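Local coordinates for protein scyllo-inositol 2-dehydrogenase (NADP(+)) IolW (Bacillus subtilis subsp. subtilis, PDB 3GDO) that catalyses the reversible NADPH-dependent reduction of scyllo-inosose to scyllo-inositol, without accepting NADH in place of NADPH, at residues Q203-H214 against I225-P233; D145-Y153 against H181-F190. All coordinates share one frame; numbering follows the deposited sequence.

Contact 1 of 2, residues Q203-H214 against I225-P233; sequences QRENAETVDYFH and ILYGGSIVP
The hydroxyl of Ser230 is gripped from two directions: it donates to Asp211 O (OG to O 2.8 Å) and is held in turn by Arg155 NE. It meets Asp211 O in the carbonyl plane, on a lone pair, at a C=O...OG angle of 124°. The Asp211 carboxylate turns back on its own loop. Its OD1 takes the backbone N of Gln203 at 2.7 Å. Its OD2 receives two donors, Arg204 N on the syn lone pair and Arg204 NE from above the carboxylate plane, the latter a salt bridge of 2.9 Å. Held at its edge in this way, the Arg204 guanidinium has Ser230 CB over one face, while NH1 reaches Arg157 O. The aliphatic part of the arginine packs on Ile231 (CG to CD1 3.8 Å). Two waters accept from the backbone N atoms of Ser230 and Ile231, and both can donate to Gln203 OE1, whose amide partner NE2 bonds Lys221 O of the second subunit.

Farther along, the strands pair antiparallel. Phe213 N donates to Gly228 O at 3.0 Å, and Gly228 N returns a bond to Phe213 O at 2.8 Å. With CG set between its backbone N and carbonyl carbon (chi1 63°), Phe213 folds its ring across the partner strand, and Gly228 CA sits 4.2 Å from the ring centroid as a CH-pi contact. Glycine suits this place because the ring lies directly on bare backbone. At the next, non-hydrogen-bonded pair, the ring planes of His214 and Tyr227 differ by 20° but are displaced, and His214 CD2 touches Tyr227 CB at 3.4 Å.

This is the open end of the hairpin 212-219/222-228. A classic beta bulge at Asp211 and Tyr212 faces Met201 of strand 195-201, Leu226 packs against helix 174-190 and strand 146-152, and His214 meets His214 of the second subunit.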
loop_
_atom_site.group_PDB
_atom_site.type_symbol
_atom_site.label_atom_id
_atom_site.label_comp_id
_atom_site.label_asym_id
_atom_site.label_seq_id
_atom_site.Cartn_x
_atom_site.Cartn_y
_atom_site.Cartn_z
ATOM N N GLN B 203 5.154 1.738 -16.377
ATOM C CA GLN B 203 3.861 2.354 -16.604
ATOM C C GLN B 203 3.822 3.427 -17.682
ATOM O O GLN B 203 2.805 3.596 -18.345
ATOM C CB GLN B 203 3.358 2.987 -15.315
ATOM C CG GLN B 203 2.365 2.131 -14.622
ATOM C CD GLN B 203 1.895 2.712 -13.308
ATOM O OE1 GLN B 203 2.550 3.578 -12.702
ATOM N NE2 GLN B 203 0.756 2.222 -12.854
ATOM N N ARG B 204 4.892 4.199 -17.806
ATOM C CA ARG B 204 4.828 5.397 -18.639
ATOM C C ARG B 204 4.768 5.057 -20.127
ATOM O O ARG B 204 5.258 4.000 -20.565
ATOM C CB ARG B 204 5.951 6.373 -18.317
ATOM C CG ARG B 204 5.730 7.079 -16.989
ATOM C CD ARG B 204 6.948 7.876 -16.588
ATOM N NE ARG B 204 8.166 7.065 -16.594
ATOM C CZ ARG B 204 9.390 7.550 -16.421
ATOM N NH1 ARG B 204 9.580 8.852 -16.214
ATOM N NH2 ARG B 204 10.429 6.739 -16.477
ATOM N N GLU B 205 4.152 5.974 -20.874
ATOM C CA GLU B 205 3.779 5.773 -22.272
ATOM C C GLU B 205 4.879 5.181 -23.159
ATOM O O GLU B 205 4.658 4.160 -23.836
ATOM C CB GLU B 205 3.243 7.077 -22.885
ATOM C CG GLU B 205 2.103 6.822 -23.881
ATOM C CD GLU B 205 2.068 7.844 -25.028
ATOM O OE1 GLU B 205 2.034 9.072 -24.755
ATOM O OE2 GLU B 205 2.084 7.417 -26.206
ATOM N N ASN B 206 6.054 5.795 -23.167
ATOM C CA ASN B 206 7.118 5.280 -24.030
ATOM C C ASN B 206 8.306 4.679 -23.270
ATOM O O ASN B 206 9.409 4.610 -23.803
ATOM C CB ASN B 206 7.578 6.386 -24.988
ATOM C CG ASN B 206 6.515 6.728 -26.029
ATOM O OD1 ASN B 206 5.833 7.756 -25.930
ATOM N ND2 ASN B 206 6.339 5.840 -27.004
ATOM N N ALA B 207 8.062 4.228 -22.040
ATOM C CA ALA B 207 9.128 3.865 -21.088
ATOM C C ALA B 207 10.055 2.707 -21.505
ATOM O O ALA B 207 9.587 1.643 -21.905
ATOM C CB ALA B 207 8.519 3.583 -19.694
ATOM N N GLU B 208 11.364 2.929 -21.350
ATOM C CA GLU B 208 12.405 1.929 -21.627
ATOM C C GLU B 208 12.704 1.071 -20.405
ATOM O O GLU B 208 12.914 -0.143 -20.503
ATOM C CB GLU B 208 13.718 2.625 -22.010
ATOM C CG GLU B 208 13.697 3.417 -23.319
ATOM C CD GLU B 208 13.609 2.507 -24.552
ATOM O OE1 GLU B 208 12.484 2.032 -24.873
ATOM O OE2 GLU B 208 14.672 2.273 -25.195
ATOM N N THR B 209 12.786 1.725 -19.256
ATOM C CA THR B 209 13.252 1.080 -18.061
ATOM C C THR B 209 12.112 1.002 -17.035
ATOM O O THR B 209 11.039 1.588 -17.219
ATOM C CB THR B 209 14.441 1.860 -17.501
ATOM O OG1 THR B 209 14.066 3.233 -17.392
ATOM C CG2 THR B 209 15.696 1.756 -18.468
ATOM N N VAL B 210 12.344 0.254 -15.965
ATOM C CA VAL B 210 11.404 0.159 -14.882
ATOM C C VAL B 210 11.102 1.537 -14.298
ATOM O O VAL B 210 12.007 2.320 -14.025
ATOM C CB VAL B 210 11.976 -0.753 -13.773
ATOM C CG1 VAL B 210 11.106 -0.660 -12.510
ATOM C CG2 VAL B 210 12.117 -2.219 -14.323
ATOM N N ASP B 211 9.820 1.804 -14.070
ATOM C CA ASP B 211 9.387 3.064 -13.418
ATOM C C ASP B 211 8.284 2.840 -12.352
ATOM O O ASP B 211 7.778 3.789 -11.703
ATOM C CB ASP B 211 8.981 4.119 -14.485
ATOM C CG ASP B 211 7.695 3.749 -15.245
ATOM O OD1 ASP B 211 6.851 2.978 -14.718
ATOM O OD2 ASP B 211 7.514 4.260 -16.388
ATOM N N TYR B 212 7.973 1.568 -12.150
ATOM C CA TYR B 212 7.006 1.123 -11.176
ATOM C C TYR B 212 7.462 -0.187 -10.534
ATOM O O TYR B 212 7.854 -1.144 -11.228
ATOM C CB TYR B 212 5.638 0.935 -11.867
ATOM C CG TYR B 212 4.574 0.365 -10.976
ATOM C CD1 TYR B 212 3.596 1.187 -10.404
ATOM C CD2 TYR B 212 4.553 -1.000 -10.674
ATOM C CE1 TYR B 212 2.607 0.654 -9.554
ATOM C CE2 TYR B 212 3.626 -1.540 -9.825
ATOM C CZ TYR B 212 2.652 -0.703 -9.253
ATOM O OH TYR B 212 1.702 -1.269 -8.463
ATOM N N PHE B 213 7.373 -0.254 -9.210
ATOM C CA PHE B 213 7.606 -1.517 -8.518
ATOM C C PHE B 213 6.707 -1.612 -7.304
ATOM O O PHE B 213 6.424 -0.604 -6.597
ATOM C CB PHE B 213 9.102 -1.681 -8.113
ATOM C CG PHE B 213 9.575 -0.645 -7.130
ATOM C CD1 PHE B 213 9.349 -0.808 -5.753
ATOM C CD2 PHE B 213 10.210 0.501 -7.564
ATOM C CE1 PHE B 213 9.748 0.168 -4.853
ATOM C CE2 PHE B 213 10.587 1.483 -6.677
ATOM C CZ PHE B 213 10.382 1.304 -5.308
ATOM N N HIS B 214 6.294 -2.835 -7.051
ATOM C CA HIS B 214 5.559 -3.173 -5.856
ATOM C C HIS B 214 6.125 -4.507 -5.317
ATOM O O HIS B 214 5.979 -5.550 -5.953
ATOM C CB HIS B 214 4.070 -3.352 -6.205
ATOM C CG HIS B 214 3.213 -3.409 -4.996
ATOM N ND1 HIS B 214 3.108 -4.547 -4.209
ATOM C CD2 HIS B 214 2.508 -2.434 -4.363
ATOM C CE1 HIS B 214 2.326 -4.277 -3.173
ATOM N NE2 HIS B 214 1.962 -3.002 -3.236
ATOM N N ILE B 225 6.022 -4.215 2.731
ATOM C CA ILE B 225 5.488 -3.922 1.399
ATOM C C ILE B 225 6.233 -2.684 0.921
ATOM O O ILE B 225 6.171 -1.657 1.598
ATOM C CB ILE B 225 3.961 -3.588 1.423
ATOM C CG1 ILE B 225 3.088 -4.673 2.088
ATOM C CG2 ILE B 225 3.465 -3.123 0.013
ATOM C CD1 ILE B 225 3.172 -6.028 1.536
ATOM N N LEU B 226 6.913 -2.761 -0.228
ATOM C CA LEU B 226 7.755 -1.640 -0.684
ATOM C C LEU B 226 7.379 -1.336 -2.107
ATOM O O LEU B 226 7.379 -2.240 -2.963
ATOM C CB LEU B 226 9.248 -1.982 -0.631
ATOM C CG LEU B 226 9.770 -2.506 0.700
ATOM C CD1 LEU B 226 11.147 -3.167 0.486
ATOM C CD2 LEU B 226 9.854 -1.373 1.709
ATOM N N TYR B 227 6.990 -0.081 -2.348
ATOM C CA TYR B 227 6.410 0.247 -3.637
ATOM C C TYR B 227 6.698 1.668 -4.025
ATOM O O TYR B 227 7.014 2.517 -3.171
ATOM C CB TYR B 227 4.903 -0.061 -3.652
ATOM C CG TYR B 227 4.060 0.805 -2.761
ATOM C CD1 TYR B 227 3.490 1.988 -3.256
ATOM C CD2 TYR B 227 3.822 0.444 -1.404
ATOM C CE1 TYR B 227 2.708 2.781 -2.454
ATOM C CE2 TYR B 227 3.023 1.259 -0.575
ATOM C CZ TYR B 227 2.465 2.421 -1.118
ATOM O OH TYR B 227 1.670 3.254 -0.358
ATOM N N GLY B 228 6.569 1.931 -5.309
ATOM C CA GLY B 228 6.981 3.201 -5.879
ATOM C C GLY B 228 6.416 3.315 -7.274
ATOM O O GLY B 228 6.514 2.357 -8.064
ATOM N N GLY B 229 5.786 4.451 -7.566
ATOM C CA GLY B 229 5.441 4.786 -8.973
ATOM C C GLY B 229 6.003 6.097 -9.483
ATOM O O GLY B 229 6.540 6.921 -8.706
ATOM N N SER B 230 5.913 6.298 -10.806
ATOM C CA SER B 230 6.438 7.498 -11.427
ATOM C C SER B 230 5.361 8.435 -12.018
ATOM O O SER B 230 5.703 9.422 -12.676
ATOM C CB SER B 230 7.466 7.121 -12.508
ATOM O OG SER B 230 8.576 6.447 -11.982
ATOM N N ILE B 231 4.083 8.127 -11.797
ATOM C CA ILE B 231 2.974 8.979 -12.252
ATOM C C ILE B 231 2.109 9.200 -11.047
ATOM O O ILE B 231 0.987 8.746 -10.998
ATOM C CB ILE B 231 2.119 8.331 -13.398
ATOM C CG1 ILE B 231 3.030 7.545 -14.369
ATOM C CG2 ILE B 231 1.307 9.426 -14.146
ATOM C CD1 ILE B 231 2.307 6.782 -15.455
ATOM N N VAL B 232 2.660 9.901 -10.061
ATOM C CA VAL B 232 2.013 10.030 -8.785
ATOM C C VAL B 232 1.990 11.503 -8.395
ATOM O O VAL B 232 2.944 11.994 -7.800
ATOM C CB VAL B 232 2.701 9.178 -7.644
ATOM C CG1 VAL B 232 2.013 9.445 -6.286
ATOM C CG2 VAL B 232 2.655 7.705 -7.917
ATOM N N PRO B 233 0.890 12.215 -8.742
ATOM C CA PRO B 233 0.857 13.667 -8.453
ATOM C C PRO B 233 1.023 13.960 -6.964
ATOM O O PRO B 233 1.729 14.869 -6.600
ATOM C CB PRO B 233 -0.541 14.082 -8.964
ATOM C CG PRO B 233 -0.687 13.254 -10.191
ATOM C CD PRO B 233 -0.154 11.841 -9.720
HETATM O O HOH W 1 2.425 5.721 -11.069
HETATM O O HOH W 2 5.178 4.622 -12.888
#

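Contact 2 of 2, residues D145-Y153 against H181-F190; sequences DINTYQVSY and HIIDQTLHLF
Tyr149 meets the edge of Phe190 with one face of its ring, a T-shaped pair whose planes stand at 79° and whose centroids are 5.2 Å apart. The touch is off-centre: Phe190 CE2 lies 3.7 Å from Tyr149 CG, over the rim near the ring's root. Ile146 adds its CD1 at the edge of the Phe190 ring. With CG anti to the backbone N (chi1 180°), the tyrosine reaches from its strand across to the helix, where Leu189 CD1 comes within 3.6 Å of Tyr149 CE1, the two side chains being nearly perpendicular. Thr186 approaches the edge instead, its OG1 3.4 Å from Tyr149 CE2 and near the ring plane.

Toward the other end of the strand, Ile182 is the centre of the packing. Its CG2 rests 3.8 Å from Val151 CG1 and 3.7 Å from Tyr153 CD1, one methyl serving both a branched aliphatic chain and an aromatic one.

Behind these contacts lie the groups that position them. Leu189 CB covers the centre of one Phe190 face, which probably limits the ring's rotation. Thr186 OG1 donates back to Ile182 O (2.7 Å), an oxygen that also accepts the regular helical bond from Thr186 N. A water accepts a hydrogen bond from Tyr149 OH (2.9 Å) and donates to Ile182 O and to Gln185 OE1; the last also bonds Tyr239 OH from a neighbouring strand, while Gln185 NE2 is held by Arg125 O.

The chemistry is therefore mostly apolar, as befits a helix lying on a sheet in a buried alpha/beta layer. Aromatic and branched residues fill the interface, while Thr186 OG1 has Ile182 O as its partner and Tyr149 OH has the water, allowing the phenol to be buried with its hydrogen bond kept.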
loop_
_atom_site.group_PDB
_atom_site.type_symbol
_atom_site.label_atom_id
_atom_site.label_comp_id
_atom_site.label_asym_id
_atom_site.label_seq_id
_atom_site.Cartn_x
_atom_site.Cartn_y
_atom_site.Cartn_z
ATOM N N ASP B 145 6.668 -5.537 18.189
ATOM C CA ASP B 145 6.083 -6.628 17.424
ATOM C C ASP B 145 5.406 -6.040 16.178
ATOM O O ASP B 145 4.180 -6.050 16.054
ATOM C CB ASP B 145 5.092 -7.429 18.280
ATOM C CG ASP B 145 4.577 -8.707 17.568
ATOM O OD1 ASP B 145 5.335 -9.338 16.790
ATOM O OD2 ASP B 145 3.395 -9.095 17.777
ATOM N N ILE B 146 6.220 -5.479 15.302
ATOM C CA ILE B 146 5.730 -4.864 14.076
ATOM C C ILE B 146 5.157 -5.984 13.219
ATOM O O ILE B 146 5.802 -7.032 13.063
ATOM C CB ILE B 146 6.849 -4.087 13.359
ATOM C CG1 ILE B 146 7.142 -2.807 14.153
ATOM C CG2 ILE B 146 6.446 -3.769 11.914
ATOM C CD1 ILE B 146 8.516 -2.140 13.807
ATOM N N ASN B 147 3.927 -5.788 12.724
ATOM C CA ASN B 147 3.295 -6.826 11.909
ATOM C C ASN B 147 3.178 -6.419 10.431
ATOM O O ASN B 147 3.061 -7.264 9.557
ATOM C CB ASN B 147 1.929 -7.239 12.503
ATOM C CG ASN B 147 0.920 -6.101 12.519
ATOM O OD1 ASN B 147 0.455 -5.643 11.460
ATOM N ND2 ASN B 147 0.567 -5.643 13.706
ATOM N N THR B 148 3.192 -5.115 10.175
ATOM C CA THR B 148 3.044 -4.591 8.818
ATOM C C THR B 148 3.951 -3.378 8.669
ATOM O O THR B 148 3.931 -2.441 9.524
ATOM C CB THR B 148 1.568 -4.166 8.517
ATOM O OG1 THR B 148 0.690 -5.258 8.752
ATOM C CG2 THR B 148 1.385 -3.763 7.070
ATOM N N TYR B 149 4.691 -3.344 7.558
ATOM C CA TYR B 149 5.716 -2.298 7.344
ATOM C C TYR B 149 5.648 -1.892 5.887
ATOM O O TYR B 149 6.072 -2.649 4.986
ATOM C CB TYR B 149 7.125 -2.857 7.707
ATOM C CG TYR B 149 8.260 -1.858 7.519
ATOM C CD1 TYR B 149 8.565 -0.908 8.507
ATOM C CD2 TYR B 149 9.060 -1.883 6.368
ATOM C CE1 TYR B 149 9.617 0.010 8.336
ATOM C CE2 TYR B 149 10.126 -0.998 6.194
ATOM C CZ TYR B 149 10.392 -0.048 7.162
ATOM O OH TYR B 149 11.425 0.826 6.952
ATOM N N GLN B 150 5.054 -0.737 5.635
ATOM C CA GLN B 150 4.685 -0.362 4.250
ATOM C C GLN B 150 5.337 0.940 3.928
ATOM O O GLN B 150 5.156 1.934 4.658
ATOM C CB GLN B 150 3.166 -0.190 4.090
ATOM C CG GLN B 150 2.405 -1.486 4.181
ATOM C CD GLN B 150 0.880 -1.289 4.112
ATOM O OE1 GLN B 150 0.361 -0.193 4.396
ATOM N NE2 GLN B 150 0.157 -2.368 3.762
ATOM N N VAL B 151 6.121 0.935 2.860
ATOM C CA VAL B 151 6.925 2.121 2.521
ATOM C C VAL B 151 6.646 2.478 1.077
ATOM O O VAL B 151 6.668 1.586 0.191
ATOM C CB VAL B 151 8.473 1.874 2.735
ATOM C CG1 VAL B 151 9.232 3.153 2.558
ATOM C CG2 VAL B 151 8.712 1.306 4.136
ATOM N N SER B 152 6.342 3.742 0.823
ATOM C CA SER B 152 6.208 4.148 -0.598
ATOM C C SER B 152 7.175 5.205 -1.018
ATOM O O SER B 152 7.579 6.061 -0.227
ATOM C CB SER B 152 4.779 4.540 -0.977
ATOM O OG SER B 152 4.452 5.814 -0.518
ATOM N N TYR B 153 7.582 5.162 -2.273
ATOM C CA TYR B 153 8.651 6.055 -2.730
ATOM C C TYR B 153 8.325 6.458 -4.155
ATOM O O TYR B 153 8.780 5.840 -5.111
ATOM C CB TYR B 153 9.977 5.297 -2.707
ATOM C CG TYR B 153 11.242 6.142 -2.721
ATOM C CD1 TYR B 153 12.464 5.585 -2.291
ATOM C CD2 TYR B 153 11.233 7.490 -3.123
ATOM C CE1 TYR B 153 13.621 6.337 -2.303
ATOM C CE2 TYR B 153 12.390 8.259 -3.110
ATOM C CZ TYR B 153 13.584 7.660 -2.718
ATOM O OH TYR B 153 14.748 8.363 -2.726
ATOM N N HIS B 181 17.192 1.860 -1.755
ATOM C CA HIS B 181 17.209 2.570 -0.468
ATOM C C HIS B 181 16.227 2.013 0.581
ATOM O O HIS B 181 16.558 1.938 1.769
ATOM C CB HIS B 181 16.862 4.034 -0.674
ATOM C CG HIS B 181 17.919 4.827 -1.371
ATOM N ND1 HIS B 181 19.178 5.024 -0.842
ATOM C CD2 HIS B 181 17.889 5.511 -2.541
ATOM C CE1 HIS B 181 19.880 5.797 -1.657
ATOM N NE2 HIS B 181 19.126 6.086 -2.707
ATOM N N ILE B 182 15.003 1.696 0.165
ATOM C CA ILE B 182 13.983 1.299 1.141
ATOM C C ILE B 182 14.043 -0.204 1.429
ATOM O O ILE B 182 13.641 -0.659 2.500
ATOM C CB ILE B 182 12.555 1.826 0.729
ATOM C CG1 ILE B 182 12.130 1.320 -0.659
ATOM C CG2 ILE B 182 12.552 3.369 0.723
ATOM C CD1 ILE B 182 10.590 1.595 -0.953
ATOM N N ILE B 183 14.608 -0.957 0.475
ATOM C CA ILE B 183 14.970 -2.351 0.685
ATOM C C ILE B 183 16.079 -2.445 1.755
ATOM O O ILE B 183 16.004 -3.266 2.674
ATOM C CB ILE B 183 15.431 -2.996 -0.631
ATOM C CG1 ILE B 183 14.232 -3.243 -1.549
ATOM C CG2 ILE B 183 16.198 -4.334 -0.382
ATOM C CD1 ILE B 183 14.652 -3.628 -3.018
ATOM N N ASP B 184 17.085 -1.589 1.656
ATOM C CA ASP B 184 18.211 -1.624 2.597
ATOM C C ASP B 184 17.697 -1.367 4.008
ATOM O O ASP B 184 18.111 -2.039 4.996
ATOM C CB ASP B 184 19.293 -0.580 2.225
ATOM C CG ASP B 184 20.445 -0.516 3.262
ATOM O OD1 ASP B 184 21.259 -1.463 3.301
ATOM O OD2 ASP B 184 20.542 0.484 4.047
ATOM N N GLN B 185 16.789 -0.395 4.109
ATOM C CA GLN B 185 16.222 -0.022 5.400
ATOM C C GLN B 185 15.493 -1.218 5.999
ATOM O O GLN B 185 15.651 -1.537 7.191
ATOM C CB GLN B 185 15.260 1.139 5.229
ATOM C CG GLN B 185 15.977 2.467 4.995
ATOM C CD GLN B 185 15.036 3.668 4.896
ATOM O OE1 GLN B 185 13.846 3.526 4.645
ATOM N NE2 GLN B 185 15.576 4.853 5.109
ATOM N N THR B 186 14.718 -1.893 5.147
ATOM C CA THR B 186 13.925 -3.051 5.568
ATOM C C THR B 186 14.820 -4.194 6.024
ATOM O O THR B 186 14.529 -4.841 7.056
ATOM C CB THR B 186 12.969 -3.566 4.456
ATOM O OG1 THR B 186 12.240 -2.453 3.899
ATOM C CG2 THR B 186 12.007 -4.569 5.018
ATOM N N LEU B 187 15.873 -4.475 5.242
ATOM C CA LEU B 187 16.842 -5.531 5.603
ATOM C C LEU B 187 17.528 -5.140 6.911
ATOM O O LEU B 187 17.722 -5.974 7.781
ATOM C CB LEU B 187 17.857 -5.721 4.509
ATOM C CG LEU B 187 17.274 -6.241 3.178
ATOM C CD1 LEU B 187 18.400 -6.503 2.229
ATOM C CD2 LEU B 187 16.392 -7.434 3.340
ATOM N N HIS B 188 17.816 -3.856 7.061
ATOM C CA HIS B 188 18.497 -3.356 8.247
ATOM C C HIS B 188 17.652 -3.634 9.464
ATOM O O HIS B 188 18.164 -4.057 10.508
ATOM C CB HIS B 188 18.799 -1.854 8.140
ATOM C CG HIS B 188 19.652 -1.321 9.253
ATOM N ND1 HIS B 188 20.925 -1.798 9.517
ATOM C CD2 HIS B 188 19.415 -0.357 10.173
ATOM C CE1 HIS B 188 21.442 -1.125 10.532
ATOM N NE2 HIS B 188 20.546 -0.251 10.952
ATOM N N LEU B 189 16.352 -3.392 9.344
ATOM C CA LEU B 189 15.457 -3.568 10.487
ATOM C C LEU B 189 15.147 -5.023 10.815
ATOM O O LEU B 189 15.066 -5.352 11.966
ATOM C CB LEU B 189 14.145 -2.797 10.315
ATOM C CG LEU B 189 14.064 -1.274 10.331
ATOM C CD1 LEU B 189 12.608 -0.904 10.131
ATOM C CD2 LEU B 189 14.590 -0.672 11.639
ATOM N N PHE B 190 14.954 -5.893 9.821
ATOM C CA PHE B 190 14.352 -7.190 10.111
ATOM C C PHE B 190 15.114 -8.385 9.540
ATOM O O PHE B 190 14.624 -9.515 9.643
ATOM C CB PHE B 190 12.902 -7.272 9.550
ATOM C CG PHE B 190 12.044 -6.079 9.838
ATOM C CD1 PHE B 190 11.624 -5.789 11.147
ATOM C CD2 PHE B 190 11.612 -5.251 8.785
ATOM C CE1 PHE B 190 10.778 -4.658 11.399
ATOM C CE2 PHE B 190 10.771 -4.122 9.039
ATOM C CZ PHE B 190 10.351 -3.842 10.329
HETATM O O HOH W 3 12.142 1.180 4.166
#

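Starting from the N terminus, contact 2 closes first: 27 residues, among them the first part of helix 174-190, separate segments 145-153 and 181-190, and the helix folds back against strand 146-152. The chain then runs through strand 195-201 before contact 1 closes the much shorter loop of the 212-219/222-228 hairpin. The two closures are thus in series, neither nested nor crossed. They join in space because strands 146-152 and 222-228 are parallel neighbours in the same mixed sheet, with Ile225 N and Tyr149 O 2.7 Å apart in a probable hydrogen bond. Together they tie helix, sheet and hairpin of the C-terminal alpha/beta domain, and both touch the second subunit.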